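Local coordinates for uncharacterized protein (PDB 6PTM), which probably hydrolyses carrageenan oligosaccharides from their chain ends as a GH42 family exo-carrageenase, at residues W439-C451 with V721-V733. Sequence-based numbering, arbitrary orientation.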
loop_
_atom_site.group_PDB
_atom_site.type_symbol
_atom_site.label_atom_id
_atom_site.label_comp_id
_atom_site.label_asym_id
_atom_site.label_seq_id
_atom_site.Cartn_x
_atom_site.Cartn_y
_atom_site.Cartn_z
ATOM N N TRP A 439 17.138 -5.797 -0.348
ATOM C CA TRP A 439 17.119 -4.324 -0.097
ATOM C C TRP A 439 18.206 -3.910 0.913
ATOM O O TRP A 439 18.657 -2.764 0.826
ATOM C CB TRP A 439 15.723 -3.831 0.322
ATOM C CG TRP A 439 15.212 -4.420 1.595
ATOM C CD1 TRP A 439 14.330 -5.456 1.722
ATOM C CD2 TRP A 439 15.486 -3.959 2.920
ATOM N NE1 TRP A 439 14.074 -5.703 3.044
ATOM C CE2 TRP A 439 14.764 -4.795 3.804
ATOM C CE3 TRP A 439 16.299 -2.957 3.452
ATOM C CZ2 TRP A 439 14.824 -4.644 5.185
ATOM C CZ3 TRP A 439 16.341 -2.792 4.817
ATOM C CH2 TRP A 439 15.631 -3.641 5.673
ATOM N N GLU A 440 18.646 -4.791 1.815
ATOM C CA GLU A 440 19.551 -4.410 2.937
ATOM C C GLU A 440 20.909 -3.984 2.392
ATOM O O GLU A 440 21.603 -3.223 3.079
ATOM C CB GLU A 440 19.709 -5.537 3.957
ATOM C CG GLU A 440 18.429 -5.798 4.721
ATOM C CD GLU A 440 18.517 -6.842 5.828
ATOM O OE1 GLU A 440 19.269 -6.607 6.790
ATOM O OE2 GLU A 440 17.785 -7.845 5.750
ATOM N N LYS A 441 21.274 -4.384 1.187
ATOM C CA LYS A 441 22.564 -3.924 0.616
ATOM C C LYS A 441 22.565 -2.397 0.476
ATOM O O LYS A 441 23.608 -1.769 0.767
ATOM C CB LYS A 441 22.857 -4.573 -0.732
ATOM C CG LYS A 441 23.253 -6.041 -0.632
ATOM C CD LYS A 441 24.486 -6.296 0.252
ATOM C CE LYS A 441 24.382 -7.518 1.152
ATOM N NZ LYS A 441 24.721 -8.753 0.409
ATOM N N ASN A 442 21.453 -1.804 0.063
ATOM C CA ASN A 442 21.502 -0.379 -0.351
ATOM C C ASN A 442 20.590 0.519 0.496
ATOM O O ASN A 442 20.909 1.709 0.591
ATOM C CB ASN A 442 21.193 -0.189 -1.835
ATOM C CG ASN A 442 21.584 1.201 -2.271
ATOM O OD1 ASN A 442 22.736 1.571 -2.082
ATOM N ND2 ASN A 442 20.636 2.000 -2.760
ATOM N N TYR A 443 19.523 -0.017 1.095
ATOM C CA TYR A 443 18.340 0.775 1.513
ATOM C C TYR A 443 18.150 0.668 3.024
ATOM O O TYR A 443 18.520 -0.354 3.622
ATOM C CB TYR A 443 17.101 0.356 0.713
ATOM C CG TYR A 443 17.267 0.498 -0.786
ATOM C CD1 TYR A 443 17.117 1.731 -1.402
ATOM C CD2 TYR A 443 17.574 -0.585 -1.586
ATOM C CE1 TYR A 443 17.250 1.884 -2.768
ATOM C CE2 TYR A 443 17.723 -0.450 -2.960
ATOM C CZ TYR A 443 17.550 0.788 -3.553
ATOM O OH TYR A 443 17.709 0.986 -4.891
ATOM N N ALA A 444 17.470 1.666 3.589
ATOM C CA ALA A 444 17.139 1.727 5.023
ATOM C C ALA A 444 15.999 0.787 5.390
ATOM O O ALA A 444 15.783 0.574 6.605
ATOM C CB ALA A 444 16.774 3.132 5.402
ATOM N N PHE A 445 15.155 0.414 4.434
ATOM C CA PHE A 445 13.905 -0.333 4.720
ATOM C C PHE A 445 13.445 -0.992 3.420
ATOM O O PHE A 445 13.959 -0.674 2.330
ATOM C CB PHE A 445 12.799 0.554 5.337
ATOM C CG PHE A 445 12.453 1.794 4.540
ATOM C CD1 PHE A 445 11.564 1.740 3.481
ATOM C CD2 PHE A 445 12.997 3.017 4.867
ATOM C CE1 PHE A 445 11.271 2.872 2.734
ATOM C CE2 PHE A 445 12.710 4.146 4.113
ATOM C CZ PHE A 445 11.865 4.065 3.035
ATOM N N ASP A 446 12.446 -1.850 3.531
ATOM C CA ASP A 446 11.875 -2.521 2.346
ATOM C C ASP A 446 10.968 -1.490 1.661
ATOM O O ASP A 446 9.812 -1.372 2.077
ATOM C CB ASP A 446 11.169 -3.823 2.748
ATOM C CG ASP A 446 10.537 -4.501 1.537
ATOM O OD1 ASP A 446 10.777 -4.012 0.410
ATOM O OD2 ASP A 446 9.812 -5.484 1.730
ATOM N N TRP A 447 11.493 -0.792 0.653
ATOM C CA TRP A 447 10.834 0.316 -0.090
ATOM C C TRP A 447 9.934 -0.203 -1.229
ATOM O O TRP A 447 9.322 0.638 -1.897
ATOM C CB TRP A 447 11.888 1.281 -0.678
ATOM C CG TRP A 447 12.808 0.627 -1.670
ATOM C CD1 TRP A 447 13.687 -0.391 -1.409
ATOM C CD2 TRP A 447 12.901 0.863 -3.090
ATOM N NE1 TRP A 447 14.340 -0.779 -2.547
ATOM C CE2 TRP A 447 13.895 -0.018 -3.595
ATOM C CE3 TRP A 447 12.275 1.742 -3.978
ATOM C CZ2 TRP A 447 14.232 -0.068 -4.942
ATOM C CZ3 TRP A 447 12.641 1.720 -5.306
ATOM C CH2 TRP A 447 13.588 0.816 -5.782
ATOM N N VAL A 448 9.909 -1.503 -1.518
ATOM C CA VAL A 448 9.443 -2.020 -2.841
ATOM C C VAL A 448 7.906 -1.915 -2.925
ATOM O O VAL A 448 7.412 -1.514 -3.992
ATOM C CB VAL A 448 9.951 -3.452 -3.136
ATOM C CG1 VAL A 448 9.351 -3.993 -4.411
ATOM C CG2 VAL A 448 11.464 -3.499 -3.282
ATOM N N GLU A 449 7.173 -2.253 -1.860
ATOM C CA GLU A 449 5.687 -2.180 -1.887
ATOM C C GLU A 449 5.205 -0.718 -1.986
ATOM O O GLU A 449 4.366 -0.425 -2.889
ATOM C CB GLU A 449 5.122 -2.925 -0.693
ATOM C CG GLU A 449 5.425 -4.401 -0.761
ATOM C CD GLU A 449 4.879 -5.178 0.416
ATOM O OE1 GLU A 449 3.776 -4.824 0.923
ATOM O OE2 GLU A 449 5.578 -6.101 0.828
ATOM N N ILE A 450 5.669 0.194 -1.117
ATOM C CA ILE A 450 5.147 1.598 -1.098
ATOM C C ILE A 450 5.666 2.427 -2.288
ATOM O O ILE A 450 5.089 3.501 -2.535
ATOM C CB ILE A 450 5.432 2.292 0.238
ATOM C CG1 ILE A 450 6.921 2.378 0.577
ATOM C CG2 ILE A 450 4.632 1.641 1.363
ATOM C CD1 ILE A 450 7.188 3.271 1.784
ATOM N N CYS A 451 6.745 2.018 -2.965
ATOM C CA CYS A 451 7.227 2.692 -4.192
ATOM C C CYS A 451 6.720 1.935 -5.436
ATOM O O CYS A 451 5.814 2.419 -6.115
ATOM C CB CYS A 451 8.734 2.857 -4.192
ATOM S SG CYS A 451 9.305 4.028 -2.927
ATOM N N VAL A 721 10.777 20.960 -4.659
ATOM C CA VAL A 721 11.623 19.739 -4.798
ATOM C C VAL A 721 11.325 18.829 -3.616
ATOM O O VAL A 721 11.396 19.307 -2.476
ATOM C CB VAL A 721 13.112 20.091 -4.848
ATOM C CG1 VAL A 721 13.974 18.842 -4.937
ATOM C CG2 VAL A 721 13.406 21.059 -5.989
ATOM N N ASN A 722 10.989 17.572 -3.878
ATOM C CA ASN A 722 10.716 16.564 -2.839
ATOM C C ASN A 722 11.868 15.559 -2.869
ATOM O O ASN A 722 12.173 15.043 -3.963
ATOM C CB ASN A 722 9.382 15.884 -3.108
ATOM C CG ASN A 722 9.097 14.807 -2.084
ATOM O OD1 ASN A 722 8.758 15.124 -0.957
ATOM N ND2 ASN A 722 9.353 13.561 -2.441
ATOM N N ILE A 723 12.506 15.296 -1.728
ATOM C CA ILE A 723 13.619 14.305 -1.665
ATOM C C ILE A 723 13.372 13.438 -0.452
ATOM O O ILE A 723 13.149 14.018 0.632
ATOM C CB ILE A 723 15.008 14.948 -1.584
ATOM C CG1 ILE A 723 15.196 16.082 -2.580
ATOM C CG2 ILE A 723 16.058 13.874 -1.755
ATOM C CD1 ILE A 723 16.524 16.813 -2.390
ATOM N N VAL A 724 13.405 12.116 -0.632
ATOM C CA VAL A 724 13.429 11.168 0.509
ATOM C C VAL A 724 14.656 10.277 0.346
ATOM O O VAL A 724 14.806 9.664 -0.700
ATOM C CB VAL A 724 12.141 10.330 0.565
ATOM C CG1 VAL A 724 12.120 9.459 1.804
ATOM C CG2 VAL A 724 10.918 11.204 0.456
ATOM N N ASN A 725 15.489 10.199 1.377
ATOM C CA ASN A 725 16.641 9.274 1.380
ATOM C C ASN A 725 16.146 7.892 1.816
ATOM O O ASN A 725 15.915 7.688 3.020
ATOM C CB ASN A 725 17.780 9.790 2.242
ATOM C CG ASN A 725 19.020 8.939 2.107
ATOM O OD1 ASN A 725 19.098 8.079 1.228
ATOM N ND2 ASN A 725 20.007 9.191 2.951
ATOM N N ILE A 726 15.994 6.995 0.842
ATOM C CA ILE A 726 15.577 5.578 1.031
ATOM C C ILE A 726 16.854 4.773 1.290
ATOM O O ILE A 726 16.743 3.630 1.703
ATOM C CB ILE A 726 14.832 5.047 -0.209
ATOM C CG1 ILE A 726 13.697 5.968 -0.651
ATOM C CG2 ILE A 726 14.292 3.650 0.055
ATOM C CD1 ILE A 726 13.118 5.608 -2.029
ATOM N N GLY A 727 18.022 5.375 1.067
ATOM C CA GLY A 727 19.334 4.726 1.259
ATOM C C GLY A 727 19.673 4.484 2.729
ATOM O O GLY A 727 19.187 5.207 3.623
ATOM N N LYS A 728 20.578 3.554 2.990
ATOM C CA LYS A 728 20.878 3.134 4.373
ATOM C C LYS A 728 22.004 3.977 4.967
ATOM O O LYS A 728 22.394 3.686 6.099
ATOM C CB LYS A 728 21.344 1.685 4.387
ATOM C CG LYS A 728 22.668 1.507 3.674
ATOM C CD LYS A 728 22.954 0.081 3.314
ATOM C CE LYS A 728 23.626 -0.680 4.424
ATOM N NZ LYS A 728 24.607 -1.604 3.813
ATOM N N SER A 729 22.569 4.934 4.242
ATOM C CA SER A 729 23.609 5.820 4.838
ATOM C C SER A 729 23.376 7.242 4.350
ATOM O O SER A 729 22.570 7.417 3.458
ATOM C CB SER A 729 25.033 5.312 4.563
ATOM O OG SER A 729 25.337 5.374 3.173
ATOM N N ASP A 730 24.059 8.210 4.956
ATOM C CA ASP A 730 23.991 9.644 4.588
ATOM C C ASP A 730 24.278 9.804 3.088
ATOM O O ASP A 730 25.211 9.176 2.522
ATOM C CB ASP A 730 24.953 10.488 5.433
ATOM C CG ASP A 730 24.611 10.538 6.909
ATOM O OD1 ASP A 730 23.582 9.955 7.329
ATOM O OD2 ASP A 730 25.369 11.136 7.625
ATOM N N ALA A 731 23.498 10.669 2.468
ATOM C CA ALA A 731 23.666 11.072 1.073
ATOM C C ALA A 731 23.833 12.588 1.054
ATOM O O ALA A 731 23.164 13.273 1.834
ATOM C CB ALA A 731 22.455 10.604 0.284
ATOM N N THR A 732 24.713 13.080 0.198
ATOM C CA THR A 732 24.822 14.514 -0.141
ATOM C C THR A 732 24.143 14.752 -1.486
ATOM O O THR A 732 24.544 14.112 -2.469
ATOM C CB THR A 732 26.285 14.958 -0.203
ATOM O OG1 THR A 732 26.771 14.828 1.127
ATOM C CG2 THR A 732 26.418 16.366 -0.732
ATOM N N VAL A 733 23.099 15.578 -1.529
ATOM C CA VAL A 733 22.441 15.953 -2.810
ATOM C C VAL A 733 23.047 17.276 -3.247
ATOM O O VAL A 733 23.251 18.151 -2.420
ATOM C CB VAL A 733 20.901 16.013 -2.772
ATOM C CG1 VAL A 733 20.297 14.626 -2.602
ATOM C CG2 VAL A 733 20.372 16.951 -1.717
#
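I726 pushes its side chain into an apolar notch formed by Y443, F445, W447 and C451, and this is the tight end of the contact. The methyl I726 CG2, anti to the backbone N, does most of the touching: it sits 3.5 Å from W447 CB and 3.7 Å from Y443 CD1, with F445 CZ a little farther off. The other branch carries I726 CD1 toward C451 SG, at 4.2 Å. The Y443 ring lies between two nitrogens: W447 NE1 is 3.3 Å above its centre on one face, and N442 ND2 lies toward the rim of the opposite face. Its OH is hydrogen-bonded to E588. Next to the notch the two backbones meet in a single beta bridge, Y443 with G727. A444 N gives a nearly straight bond (170°) to I726 O at 2.8 Å, and K728 N returns a more bent one to N442 O at 3.0 Å. An Asx turn, G727 N to N725 OD1, shapes the loop between strands 718-725 and 731-737 that reaches this bridge. The other end is looser and faces solvent. There the K728 chain, kinked near its end, runs along the backbone of 440-442, and K728 NZ donates to K441 O at 3.2 Å from well above the carbonyl plane. Buried isoleucine and paired peptide groups thus join this loop of the C-terminal beta sheets to the segment leading into helix 448-460, while the lysine amine adds a single hydrogen bond at the exposed rim.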